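Local coordinates for protein N-acetylmuramoyl-L-alanine amidase AmiD (Escherichia coli, PDB 3D2Y) that hydrolyses the amide link between N-acetylmuramoyl groups and L-amino acids in cell-wall glycopeptides, using one catalytic zinc ion, at residues A[32-37]-A[103-108]; A[57-62]-A[124-129]; A[52-57]-A[74-79]. All coordinates share one frame; numbering follows the deposited sequence. Where two conformers were deposited one is given.

Contact 1: residues A[32-37]-A[103-108]; sequences LVIHYT and IELENR
Two neighbouring parallel strands of the amidase sheet run side by side here and carry catalytic residues on one face and apolar ones on the other, a clear case of a sheet serving as the platform of an active site. Four main-chain hydrogen bonds tie them, the straightest from Ile-103 N to Val-33 O (3.0 Å), nearly linear and along the C=O axis. On the catalytic face, the zinc ligand His-35 pairs with Glu-104, the proton acceptor. His-35 CG lies anti to its carbonyl carbon, and Glu-104 starts likewise but bends sharply at chi2 (-101°), which folds the carboxylate back across the neighbouring strand. OE2 therefore comes to 3.0 Å from His-35 CB, with ring and carboxylate planes 30° apart, while OE1 lies 3.3 Å from CG2 of the substrate-binding residue Thr-37. The imidazole nitrogens face other residues, NE2 bonding to His-84 and ND1 weakly to Asp-161, a fellow zinc ligand. Thr-37 OG1, in the crowded position between N and carbonyl carbon, bonds to Asp-39 O and receives a weak bond from Asn-107 N (3.4 Å). Tyr-36 also has its CG crowded (chi1 56°); the end of the ring leads away, but CB lies 3.8 Å from Asn-107 CB and the near ring atoms CG and CD2 stay close to Asn-107 OD1. On the apolar face, Ile-34 CG2 meets Leu-105 CD1 at 3.6 Å, and Leu-32 CD1 meets Ile-103 CD1 at 3.7 Å. Helix 124-141 packs on Leu-32, Ile-103 and Leu-105, helix 41-48 touches Glu-104 and Thr-37, and strands 148-150 and 57-59 flank the pair.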
ATOM      1  N   LEU A  32      -0.549  -5.087   3.296  1.00  2.00           N
ATOM      2  CA  LEU A  32      -0.422  -3.914   4.196  1.00  4.79           C
ATOM      3  C   LEU A  32      -0.626  -2.658   3.402  1.00  4.71           C
ATOM      4  O   LEU A  32       0.176  -2.344   2.496  1.00  5.67           O
ATOM      5  CB  LEU A  32       0.962  -3.887   4.834  1.00  3.38           C
ATOM      6  CG  LEU A  32       1.248  -2.803   5.866  1.00  6.69           C
ATOM      7  CD1 LEU A  32       0.171  -2.853   6.972  1.00  4.15           C
ATOM      8  CD2 LEU A  32       2.693  -2.865   6.458  1.00  4.41           C
ATOM      9  N   VAL A  33      -1.704  -1.936   3.729  1.00  6.09           N
ATOM     10  CA  VAL A  33      -2.083  -0.715   3.014  1.00  2.42           C
ATOM     11  C   VAL A  33      -1.735   0.602   3.798  1.00  3.36           C
ATOM     12  O   VAL A  33      -2.152   0.779   4.931  1.00  4.70           O
ATOM     13  CB  VAL A  33      -3.602  -0.680   2.670  1.00  4.10           C
ATOM     14  CG1 VAL A  33      -3.928   0.575   1.876  1.00  5.56           C
ATOM     15  CG2 VAL A  33      -4.024  -1.916   1.861  1.00  6.22           C
ATOM     16  N   ILE A  34      -1.007   1.512   3.150  1.00  3.77           N
ATOM     17  CA  ILE A  34      -0.639   2.796   3.765  1.00  2.65           C
ATOM     18  C   ILE A  34      -1.587   3.921   3.326  1.00  3.06           C
ATOM     19  O   ILE A  34      -1.858   4.079   2.133  1.00  4.41           O
ATOM     20  CB  ILE A  34       0.839   3.187   3.454  1.00  3.61           C
ATOM     21  CG1 ILE A  34       1.768   2.006   3.761  1.00  2.21           C
ATOM     22  CG2 ILE A  34       1.265   4.351   4.298  1.00  6.13           C
ATOM     23  CD1 ILE A  34       1.745   1.550   5.253  1.00  4.54           C
ATOM     24  N   HIS A  35      -2.069   4.692   4.301  1.00  3.74           N
ATOM     25  CA  HIS A  35      -2.991   5.822   4.061  1.00  2.00           C
ATOM     26  C   HIS A  35      -2.443   7.085   4.675  1.00  2.00           C
ATOM     27  O   HIS A  35      -1.623   6.990   5.615  1.00  3.67           O
ATOM     28  CB  HIS A  35      -4.349   5.579   4.778  1.00  5.70           C
ATOM     29  CG  HIS A  35      -5.075   4.335   4.350  1.00  4.80           C
ATOM     30  ND1 HIS A  35      -6.057   4.351   3.381  1.00  2.43           N
ATOM     31  CD2 HIS A  35      -4.990   3.056   4.789  1.00  6.51           C
ATOM     32  CE1 HIS A  35      -6.519   3.125   3.216  1.00  2.84           C
ATOM     33  NE2 HIS A  35      -5.876   2.316   4.045  1.00  5.41           N
ATOM     34  N   TYR A  36      -2.916   8.246   4.221  1.00  2.00           N
ATOM     35  CA  TYR A  36      -2.917   9.458   5.083  1.00  4.34           C
ATOM     36  C   TYR A  36      -4.345   9.851   5.484  1.00  5.97           C
ATOM     37  O   TYR A  36      -5.328   9.480   4.819  1.00  6.15           O
ATOM     38  CB  TYR A  36      -2.138  10.692   4.522  1.00  6.26           C
ATOM     39  CG  TYR A  36      -2.559  11.175   3.146  1.00  2.71           C
ATOM     40  CD1 TYR A  36      -3.893  11.529   2.856  1.00  4.66           C
ATOM     41  CD2 TYR A  36      -1.618  11.267   2.102  1.00  6.05           C
ATOM     42  CE1 TYR A  36      -4.268  11.919   1.570  1.00  3.84           C
ATOM     43  CE2 TYR A  36      -1.989  11.704   0.813  1.00  3.24           C
ATOM     44  CZ  TYR A  36      -3.321  12.009   0.552  1.00  4.45           C
ATOM     45  OH  TYR A  36      -3.727  12.420  -0.719  1.00  8.61           O
ATOM     46  N   THR A  37      -4.444  10.666   6.528  1.00  5.02           N
ATOM     47  CA  THR A  37      -5.741  10.983   7.140  1.00  6.00           C
ATOM     48  C   THR A  37      -6.403  12.170   6.463  1.00  4.79           C
ATOM     49  O   THR A  37      -7.625  12.294   6.466  1.00  5.91           O
ATOM     50  CB  THR A  37      -5.599  11.308   8.655  1.00  3.71           C
ATOM     51  OG1 THR A  37      -4.781  12.471   8.897  1.00  5.78           O
ATOM     52  CG2 THR A  37      -5.036  10.178   9.404  1.00  4.95           C
ATOM     53  N   ILE A 103      -2.929   0.958   7.802  1.00  3.34           N
ATOM     54  CA  ILE A 103      -2.257   1.950   8.655  1.00  4.60           C
ATOM     55  C   ILE A 103      -2.550   3.340   8.151  1.00  6.18           C
ATOM     56  O   ILE A 103      -2.219   3.678   6.993  1.00  5.02           O
ATOM     57  CB  ILE A 103      -0.738   1.709   8.748  1.00  2.80           C
ATOM     58  CG1 ILE A 103      -0.490   0.350   9.415  1.00  5.24           C
ATOM     59  CG2 ILE A 103      -0.055   2.836   9.579  1.00  9.78           C
ATOM     60  CD1 ILE A 103       0.932  -0.084   9.330  1.00  4.77           C
ATOM     61  N   GLU A 104      -3.109   4.164   9.036  1.00  4.22           N
ATOM     62  CA  GLU A 104      -3.372   5.576   8.731  1.00  2.70           C
ATOM     63  C   GLU A 104      -2.310   6.464   9.400  1.00  7.14           C
ATOM     64  O   GLU A 104      -2.007   6.316  10.597  1.00  3.19           O
ATOM     65  CB  GLU A 104      -4.764   5.970   9.226  1.00  6.83           C
ATOM     66  CG  GLU A 104      -5.916   5.420   8.367  1.00  7.59           C
ATOM     67  CD  GLU A 104      -6.467   6.470   7.454  1.00  8.85           C
ATOM     68  OE1 GLU A 104      -6.525   7.628   7.878  1.00 15.00           O
ATOM     69  OE2 GLU A 104      -6.889   6.162   6.338  1.00 11.98           O
ATOM     70  N   LEU A 105      -1.773   7.370   8.594  1.00  6.13           N
ATOM     71  CA  LEU A 105      -0.720   8.330   8.940  1.00  4.05           C
ATOM     72  C   LEU A 105      -1.314   9.736   8.949  1.00  4.43           C
ATOM     73  O   LEU A 105      -1.853  10.213   7.942  1.00  4.03           O
ATOM     74  CB  LEU A 105       0.421   8.228   7.935  1.00  5.41           C
ATOM     75  CG  LEU A 105       1.038   6.851   7.622  1.00  6.89           C
ATOM     76  CD1 LEU A 105       2.195   6.981   6.620  1.00  4.45           C
ATOM     77  CD2 LEU A 105       1.555   6.232   8.908  1.00  5.97           C
ATOM     78  N   GLU A 106      -1.218  10.386  10.095  1.00  3.60           N
ATOM     79  CA  GLU A 106      -1.719  11.753  10.212  1.00  2.00           C
ATOM     80  C   GLU A 106      -0.851  12.611   9.304  1.00  2.00           C
ATOM     81  O   GLU A 106       0.343  12.777   9.548  1.00  7.27           O
ATOM     82  CB  GLU A 106      -1.666  12.276  11.637  1.00  2.00           C
ATOM     83  CG  GLU A 106      -2.162  13.739  11.765  1.00  2.92           C
ATOM     84  CD  GLU A 106      -1.698  14.482  13.038  1.00  4.04           C
ATOM     85  OE1 GLU A 106      -1.868  15.710  13.065  1.00  4.03           O
ATOM     86  OE2 GLU A 106      -1.196  13.858  13.991  1.00  7.83           O
ATOM     87  N   ASN A 107      -1.458  13.138   8.256  1.00  2.98           N
ATOM     88  CA  ASN A 107      -0.730  13.955   7.288  1.00  6.59           C
ATOM     89  C   ASN A 107      -1.811  14.679   6.498  1.00  2.30           C
ATOM     90  O   ASN A 107      -2.871  14.105   6.271  1.00  3.87           O
ATOM     91  CB  ASN A 107       0.158  13.043   6.405  1.00  3.85           C
ATOM     92  CG  ASN A 107       0.770  13.795   5.211  1.00  4.87           C
ATOM     93  OD1 ASN A 107       0.107  13.987   4.170  1.00  7.58           O
ATOM     94  ND2 ASN A 107       2.032  14.247   5.360  1.00  2.00           N
ATOM     95  N   ARG A 108      -1.554  15.924   6.095  1.00  4.93           N
ATOM     96  CA  ARG A 108      -2.580  16.769   5.471  1.00  5.36           C
ATOM     97  C   ARG A 108      -3.016  16.365   4.049  1.00  9.84           C
ATOM     98  O   ARG A 108      -4.065  16.837   3.555  1.00  9.04           O
ATOM     99  CB  ARG A 108      -2.124  18.241   5.501  1.00  6.30           C
ATOM    100  CG  ARG A 108      -2.892  19.184   4.587  1.00 11.87           C
ATOM    101  CD  ARG A 108      -2.061  20.471   4.280  1.00 15.32           C
ATOM    102  NE  ARG A 108      -0.952  20.582   5.224  1.00 18.44           N
ATOM    103  CZ  ARG A 108       0.331  20.766   4.913  1.00 18.84           C
ATOM    104  NH1 ARG A 108       0.729  20.949   3.662  1.00 12.55           N
ATOM    105  NH2 ARG A 108       1.220  20.802   5.898  1.00 20.20           N
TER

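Contact 2: residues A[57-62]-A[124-129]; sequences YLVPAV and PAQIQA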
ATOM      1  N   TYR A  57      -4.379   0.820  12.544  1.00  5.88           N
ATOM      2  CA  TYR A  57      -3.471   1.718  13.241  1.00  6.83           C
ATOM      3  C   TYR A  57      -3.613   3.177  12.778  1.00  6.44           C
ATOM      4  O   TYR A  57      -3.972   3.482  11.628  1.00  6.33           O
ATOM      5  CB  TYR A  57      -2.031   1.225  13.077  1.00  2.33           C
ATOM      6  CG  TYR A  57      -1.797  -0.180  13.552  1.00  5.25           C
ATOM      7  CD1 TYR A  57      -1.500  -0.426  14.894  1.00  6.80           C
ATOM      8  CD2 TYR A  57      -1.860  -1.252  12.673  1.00  2.00           C
ATOM      9  CE1 TYR A  57      -1.276  -1.716  15.350  1.00  3.72           C
ATOM     10  CE2 TYR A  57      -1.647  -2.571  13.117  1.00  2.86           C
ATOM     11  CZ  TYR A  57      -1.357  -2.770  14.469  1.00  2.00           C
ATOM     12  OH  TYR A  57      -1.113  -3.992  15.019  1.00  2.00           O
ATOM     13  N   LEU A  58      -3.406   4.066  13.728  1.00  2.83           N
ATOM     14  CA  LEU A  58      -3.325   5.497  13.467  1.00  3.77           C
ATOM     15  C   LEU A  58      -2.016   6.059  14.070  1.00  6.47           C
ATOM     16  O   LEU A  58      -1.812   6.004  15.309  1.00  4.27           O
ATOM     17  CB  LEU A  58      -4.562   6.224  14.035  1.00  2.00           C
ATOM     18  CG  LEU A  58      -4.623   7.770  13.978  1.00  4.95           C
ATOM     19  CD1 LEU A  58      -4.616   8.333  12.530  1.00  8.10           C
ATOM     20  CD2 LEU A  58      -5.881   8.247  14.700  1.00  7.00           C
ATOM     21  N   VAL A  59      -1.135   6.569  13.198  1.00  3.12           N
ATOM     22  CA  VAL A  59       0.168   7.096  13.613  1.00  4.01           C
ATOM     23  C   VAL A  59       0.119   8.638  13.610  1.00  4.84           C
ATOM     24  O   VAL A  59      -0.097   9.222  12.556  1.00  4.44           O
ATOM     25  CB  VAL A  59       1.330   6.624  12.691  1.00  2.00           C
ATOM     26  CG1 VAL A  59       2.695   6.998  13.358  1.00  2.38           C
ATOM     27  CG2 VAL A  59       1.242   5.056  12.461  1.00  2.00           C
ATOM     28  N   PRO A  60       0.314   9.292  14.786  1.00  4.37           N
ATOM     29  CA  PRO A  60       0.343  10.766  14.736  1.00  4.35           C
ATOM     30  C   PRO A  60       1.494  11.280  13.839  1.00  2.00           C
ATOM     31  O   PRO A  60       2.446  10.562  13.561  1.00  2.00           O
ATOM     32  CB  PRO A  60       0.588  11.166  16.208  1.00  2.27           C
ATOM     33  CG  PRO A  60       0.245  10.014  17.019  1.00  4.56           C
ATOM     34  CD  PRO A  60       0.558   8.803  16.154  1.00  2.00           C
ATOM     35  N   ALA A  61       1.427  12.536  13.459  1.00  2.00           N
ATOM     36  CA  ALA A  61       2.491  13.174  12.675  1.00  7.02           C
ATOM     37  C   ALA A  61       3.815  13.147  13.420  1.00  5.76           C
ATOM     38  O   ALA A  61       4.857  12.952  12.811  1.00  7.62           O
ATOM     39  CB  ALA A  61       2.119  14.614  12.374  1.00  6.04           C
ATOM     40  N   VAL A  62       3.769  13.428  14.724  1.00  4.62           N
ATOM     41  CA  VAL A  62       4.927  13.295  15.589  1.00  2.62           C
ATOM     42  C   VAL A  62       4.378  12.562  16.803  1.00  4.70           C
ATOM     43  O   VAL A  62       3.786  13.181  17.693  1.00  2.88           O
ATOM     44  CB  VAL A  62       5.585  14.652  15.930  1.00  2.00           C
ATOM     45  CG1 VAL A  62       6.846  14.420  16.834  1.00  2.00           C
ATOM     46  CG2 VAL A  62       5.966  15.387  14.593  1.00  4.00           C
ATOM     47  N   PRO A 124       9.738  13.154   9.597  1.00  9.87           N
ATOM     48  CA  PRO A 124      10.600  11.989   9.837  1.00  9.20           C
ATOM     49  C   PRO A 124      10.294  11.180  11.140  1.00  7.44           C
ATOM     50  O   PRO A 124      10.508   9.964  11.154  1.00  8.24           O
ATOM     51  CB  PRO A 124      12.026  12.570   9.865  1.00 11.24           C
ATOM     52  CG  PRO A 124      11.889  14.079   9.619  1.00 11.16           C
ATOM     53  CD  PRO A 124      10.470  14.391   9.258  1.00  7.20           C
ATOM     54  N   ALA A 125       9.787  11.823  12.200  1.00  6.55           N
ATOM     55  CA  ALA A 125       9.448  11.100  13.457  1.00  5.63           C
ATOM     56  C   ALA A 125       8.371  10.015  13.162  1.00 11.40           C
ATOM     57  O   ALA A 125       8.420   8.883  13.674  1.00  9.74           O
ATOM     58  CB  ALA A 125       8.954  12.021  14.469  1.00  5.48           C
ATOM     59  N   GLN A 126       7.410  10.382  12.324  1.00 10.20           N
ATOM     60  CA  GLN A 126       6.332   9.467  11.913  1.00  8.82           C
ATOM     61  C   GLN A 126       6.866   8.266  11.156  1.00  9.68           C
ATOM     62  O   GLN A 126       6.504   7.123  11.456  1.00  5.66           O
ATOM     63  CB  GLN A 126       5.313  10.219  11.061  1.00  9.62           C
ATOM     64  CG  GLN A 126       4.109   9.387  10.566  1.00  7.03           C
ATOM     65  CD  GLN A 126       3.061  10.246   9.900  1.00  8.67           C
ATOM     66  OE1 GLN A 126       3.263  10.774   8.783  1.00 10.03           O
ATOM     67  NE2 GLN A 126       1.934  10.424  10.591  1.00  6.68           N
ATOM     68  N   ILE A 127       7.729   8.517  10.182  1.00  6.92           N
ATOM     69  CA  ILE A 127       8.324   7.411   9.407  1.00  6.55           C
ATOM     70  C   ILE A 127       9.125   6.511  10.369  1.00  6.48           C
ATOM     71  O   ILE A 127       9.055   5.262  10.319  1.00  4.94           O
ATOM     72  CB  ILE A 127       9.231   8.008   8.277  1.00  7.07           C
ATOM     73  CG1 ILE A 127       8.407   8.935   7.323  1.00  5.97           C
ATOM     74  CG2 ILE A 127       9.981   6.916   7.529  1.00  5.80           C
ATOM     75  CD1 ILE A 127       7.165   8.257   6.661  1.00  7.08           C
ATOM     76  N   GLN A 128       9.842   7.141  11.298  1.00  9.83           N
ATOM     77  CA  GLN A 128      10.665   6.380  12.240  1.00  8.21           C
ATOM     78  C   GLN A 128       9.820   5.430  13.126  1.00  6.72           C
ATOM     79  O   GLN A 128      10.255   4.319  13.480  1.00  3.99           O
ATOM     80  CB  GLN A 128      11.535   7.340  13.099  1.00 12.91           C
ATOM     81  CG  GLN A 128      12.822   7.910  12.400  1.00 13.56           C
ATOM     82  CD  GLN A 128      13.550   6.900  11.487  1.00 18.40           C
ATOM     83  OE1 GLN A 128      13.510   7.013  10.256  1.00 26.64           O
ATOM     84  NE2 GLN A 128      14.206   5.917  12.087  1.00 19.50           N
ATOM     85  N   ALA A 129       8.623   5.889  13.490  1.00  5.20           N
ATOM     86  CA  ALA A 129       7.637   5.117  14.267  1.00  5.93           C
ATOM     87  C   ALA A 129       7.024   4.005  13.426  1.00  3.37           C
ATOM     88  O   ALA A 129       6.831   2.854  13.898  1.00  4.87           O
ATOM     89  CB  ALA A 129       6.551   6.068  14.792  1.00  4.69           C
TER
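Gln-126, in the first turn of helix 124-141, carries this contact with a single long side chain. CG is anti to the backbone N (chi1 -179°) and the chain stays extended through chi2 (172°), so the amide reaches from the helix to the end of strand 57-59. There NE2 approaches two successive carbonyls, Val-59 O at 3.1 Å and Pro-60 O at 3.0 Å; both bonds are weak, bent to about 130° at the hydrogen. Its strongest partner is a third carbonyl, that of Glu-106, so the amide nitrogen is gripped where two adjoining strands run out into loops. The aliphatic part of the same side chain also packs: CB lies 3.3 Å from Ala-61 O, and CG crosses Val-59 CG1 obliquely at 3.9 Å.

Small residues on the same side of the helix complete the first shell. Ala-129 CB touches Val-59 CG1 at 4.2 Å, and Ala-125 CB meets Val-62 CG1 at 4.0 Å nearer the surface. Farther out, Glu-106 OE2 accepts a hydrogen bond from Ala-61 N, which ties the chain after strand 57-59 to that after strand 100-105, while Leu-105 packs against both Val-59 and Gln-126. On the opposite side of the strand, Leu-58 lies against helix 41-48. A strand end met by a glutamine of the covering helix is thus one local element of the alpha/beta fold of the PGRP-like zinc amidases, whose central sheet has helices packed on it.

Contact 3: residues A[52-57]-A[74-79]; sequences QVSSHY and QLVPEQ
The two segments meet as an antiparallel edge of the amidase's central mixed sheet, with Tyr-57 and Gln-74 forming a non-hydrogen-bonded pair and Leu-75 N donating to His-56 O at 2.8 Å (163°), from above the carbonyl plane. Beyond this pair the chains become loops, and side chains take over. His-56, its CG anti to the carbonyl carbon (chi1 -59°), sets CD2 at the turn of the opposite loop: Val-76 CG1 lies 3.7 Å away, and Pro-77 O sits at the ring edge, in its plane. Both ring nitrogens are engaged outside the segments, NE2 with Glu-80 O and ND1 with Gly-102 N, which would hold the imidazole in its rotation. Val-76 CG2 and Leu-75 CB cover Ser-55 O, a buried carbonyl without a polar partner in the model. Ser-55 OG instead bonds to Tyr-57 O, and this serine also touches the catalytic Glu-104. The aliphatic part of Gln-74 runs alongside the Tyr-57 ring and points the same way. Glu-78 also holds Arg-140, by a salt bridge, and Tyr-141, both probably stabilising its negative charge. At the tip of Tyr-57, OH donates to Glu-78 OE2 at 2.6 Å, with ring and carboxylate planes 84° apart.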
ATOM      1  N   GLN A  52     -18.535   4.750   9.567  1.00 14.29           N
ATOM      2  CA  GLN A  52     -18.304   4.714   8.119  0.50 15.07           C
ATOM      3  C   GLN A  52     -16.924   4.167   7.734  1.00 11.74           C
ATOM      4  O   GLN A  52     -16.789   3.432   6.766  1.00 10.01           O
ATOM      5  CB  GLN A  52     -18.547   6.097   7.501  0.50 19.66           C
ATOM      6  CG  GLN A  52     -20.018   6.523   7.560  0.50 20.09           C
ATOM      7  CD  GLN A  52     -20.264   7.910   7.003  0.50 21.26           C
ATOM      8  OE1 GLN A  52     -20.178   8.130   5.790  0.50 24.00           O
ATOM      9  NE2 GLN A  52     -20.605   8.850   7.885  0.50 21.96           N
ATOM     10  N   VAL A  53     -15.891   4.523   8.486  1.00 10.02           N
ATOM     11  CA  VAL A  53     -14.557   4.047   8.154  0.50  7.94           C
ATOM     12  C   VAL A  53     -13.747   3.758   9.414  1.00  7.11           C
ATOM     13  O   VAL A  53     -14.038   4.281  10.468  1.00  3.69           O
ATOM     14  CB  VAL A  53     -13.831   5.004   7.155  0.50  8.47           C
ATOM     15  CG1 VAL A  53     -14.053   6.472   7.521  0.50  8.01           C
ATOM     16  CG2 VAL A  53     -12.347   4.701   7.096  0.50  7.06           C
ATOM     17  N   SER A  54     -12.770   2.874   9.293  1.00  2.73           N
ATOM     18  CA  SER A  54     -11.785   2.635  10.346  1.00  8.62           C
ATOM     19  C   SER A  54     -10.432   2.183   9.771  1.00  5.01           C
ATOM     20  O   SER A  54     -10.294   1.921   8.567  1.00  5.35           O
ATOM     21  CB  SER A  54     -12.289   1.582  11.335  1.00  4.31           C
ATOM     22  OG  SER A  54     -12.384   0.303  10.683  1.00  5.18           O
ATOM     23  N   SER A  55      -9.424   2.100  10.627  1.00  6.84           N
ATOM     24  CA  SER A  55      -8.156   1.466  10.242  1.00  4.70           C
ATOM     25  C   SER A  55      -7.635   0.733  11.460  1.00  6.26           C
ATOM     26  O   SER A  55      -8.077   1.001  12.592  1.00  8.65           O
ATOM     27  CB  SER A  55      -7.131   2.500   9.760  1.00  9.51           C
ATOM     28  OG  SER A  55      -6.853   3.440  10.796  1.00 10.33           O
ATOM     29  N   HIS A  56      -6.682  -0.172  11.254  1.00  2.04           N
ATOM     30  CA  HIS A  56      -6.084  -0.894  12.391  1.00  5.98           C
ATOM     31  C   HIS A  56      -5.161  -0.035  13.215  1.00  5.19           C
ATOM     32  O   HIS A  56      -5.183  -0.114  14.436  1.00  3.94           O
ATOM     33  CB  HIS A  56      -5.350  -2.128  11.934  1.00  4.31           C
ATOM     34  CG  HIS A  56      -6.213  -3.093  11.197  1.00  5.99           C
ATOM     35  ND1 HIS A  56      -6.398  -3.054   9.824  1.00  6.17           N
ATOM     36  CD2 HIS A  56      -6.949  -4.139  11.650  1.00  4.32           C
ATOM     37  CE1 HIS A  56      -7.215  -4.029   9.472  1.00  2.00           C
ATOM     38  NE2 HIS A  56      -7.566  -4.703  10.560  1.00  5.55           N
ATOM     39  N   TYR A  57      -4.379   0.820  12.544  1.00  5.88           N
ATOM     40  CA  TYR A  57      -3.471   1.718  13.241  1.00  6.83           C
ATOM     41  C   TYR A  57      -3.613   3.177  12.778  1.00  6.44           C
ATOM     42  O   TYR A  57      -3.972   3.482  11.628  1.00  6.33           O
ATOM     43  CB  TYR A  57      -2.031   1.225  13.077  1.00  2.33           C
ATOM     44  CG  TYR A  57      -1.797  -0.180  13.552  1.00  5.25           C
ATOM     45  CD1 TYR A  57      -1.500  -0.426  14.894  1.00  6.80           C
ATOM     46  CD2 TYR A  57      -1.860  -1.252  12.673  1.00  2.00           C
ATOM     47  CE1 TYR A  57      -1.276  -1.716  15.350  1.00  3.72           C
ATOM     48  CE2 TYR A  57      -1.647  -2.571  13.117  1.00  2.86           C
ATOM     49  CZ  TYR A  57      -1.357  -2.770  14.469  1.00  2.00           C
ATOM     50  OH  TYR A  57      -1.113  -3.992  15.019  1.00  2.00           O
ATOM     51  N   GLN A  74      -3.895   1.779  18.176  1.00  9.87           N
ATOM     52  CA  GLN A  74      -4.501   0.617  17.492  1.00  9.37           C
ATOM     53  C   GLN A  74      -5.992   0.642  17.751  1.00  7.28           C
ATOM     54  O   GLN A  74      -6.441   0.713  18.903  1.00  8.47           O
ATOM     55  CB  GLN A  74      -3.830  -0.735  17.833  1.00 10.28           C
ATOM     56  CG  GLN A  74      -4.551  -1.959  17.168  1.00  7.78           C
ATOM     57  CD  GLN A  74      -3.937  -3.308  17.415  1.00 12.01           C
ATOM     58  OE1 GLN A  74      -4.239  -4.277  16.689  1.00 11.95           O
ATOM     59  NE2 GLN A  74      -3.096  -3.409  18.418  1.00  8.59           N
ATOM     60  N   LEU A  75      -6.762   0.638  16.668  1.00  3.89           N
ATOM     61  CA  LEU A  75      -8.186   0.869  16.735  1.00  5.52           C
ATOM     62  C   LEU A  75      -8.991  -0.396  16.509  1.00  2.00           C
ATOM     63  O   LEU A  75     -10.151  -0.455  16.873  1.00  7.19           O
ATOM     64  CB  LEU A  75      -8.594   1.931  15.699  1.00  7.40           C
ATOM     65  CG  LEU A  75      -7.891   3.283  15.760  1.00  9.53           C
ATOM     66  CD1 LEU A  75      -8.367   4.154  14.630  1.00 13.38           C
ATOM     67  CD2 LEU A  75      -8.146   4.010  17.117  1.00  8.50           C
ATOM     68  N   VAL A  76      -8.375  -1.393  15.867  1.00  2.11           N
ATOM     69  CA  VAL A  76      -9.081  -2.588  15.406  1.00  3.86           C
ATOM     70  C   VAL A  76      -8.120  -3.761  15.539  1.00  5.92           C
ATOM     71  O   VAL A  76      -6.982  -3.646  15.086  1.00  4.30           O
ATOM     72  CB  VAL A  76      -9.591  -2.504  13.920  1.00  2.00           C
ATOM     73  CG1 VAL A  76     -10.200  -3.895  13.437  1.00  3.30           C
ATOM     74  CG2 VAL A  76     -10.595  -1.360  13.718  1.00  2.00           C
ATOM     75  N   PRO A  77      -8.552  -4.851  16.235  1.00  6.69           N
ATOM     76  CA  PRO A  77      -7.708  -6.068  16.325  1.00  7.52           C
ATOM     77  C   PRO A  77      -7.386  -6.551  14.906  1.00  4.95           C
ATOM     78  O   PRO A  77      -8.240  -6.486  14.026  1.00 11.75           O
ATOM     79  CB  PRO A  77      -8.600  -7.076  17.061  1.00  9.46           C
ATOM     80  CG  PRO A  77      -9.585  -6.240  17.835  1.00  9.76           C
ATOM     81  CD  PRO A  77      -9.849  -5.045  16.912  1.00  9.38           C
ATOM     82  N   GLU A  78      -6.146  -7.006  14.708  1.00  5.70           N
ATOM     83  CA  GLU A  78      -5.625  -7.358  13.383  1.00  6.62           C
ATOM     84  C   GLU A  78      -6.401  -8.540  12.843  1.00  2.88           C
ATOM     85  O   GLU A  78      -6.487  -8.693  11.633  1.00  7.60           O
ATOM     86  CB  GLU A  78      -4.129  -7.732  13.434  1.00  7.01           C
ATOM     87  CG  GLU A  78      -3.145  -6.582  13.713  1.00  6.46           C
ATOM     88  CD  GLU A  78      -1.654  -6.987  13.565  1.00  2.64           C
ATOM     89  OE1 GLU A  78      -1.355  -8.202  13.530  1.00  7.07           O
ATOM     90  OE2 GLU A  78      -0.799  -6.077  13.489  1.00  9.25           O
ATOM     91  N   GLN A  79      -6.952  -9.367  13.742  1.00  6.61           N
ATOM     92  CA  GLN A  79      -7.730 -10.553  13.372  0.50  4.99           C
ATOM     93  C   GLN A  79      -8.995 -10.148  12.630  1.00  5.63           C
ATOM     94  O   GLN A  79      -9.573 -10.933  11.925  1.00  6.36           O
ATOM     95  CB  GLN A  79      -8.139 -11.330  14.629  0.50  6.51           C
ATOM     96  CG  GLN A  79      -9.373 -10.718  15.321  0.50  9.72           C
ATOM     97  CD  GLN A  79      -9.463 -10.961  16.799  0.50 12.58           C
ATOM     98  OE1 GLN A  79      -9.860 -10.069  17.556  0.50  9.92           O
ATOM     99  NE2 GLN A  79      -9.110 -12.167  17.231  0.50  9.82           N
TER

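How the contacts relate
Strand 57-59 links the set: Tyr-57 lies in the ranges of contacts 2 and 3, though it touches the partner segment only in contact 3, and the strand lies beside strand 100-105 of contact 1. Glu-104 joins them through its backbone, its N 2.8 Å from Tyr-57 O and its O 2.8 Å from Val-59 N, both probable hydrogen bonds. Its side chain is met from contact 3 as well, Ser-55 OG lying 3.3 Å from Glu-104 CG. The centres of contacts 1 and 2 are about 9 Å apart, those of 2 and 3 about 16 Å. Of the three, contact 1 alone holds zinc-binding, catalytic and substrate-binding residues; contact 3 reaches the bound peptide through Val-53, whereas contact 2 joins helix to sheet.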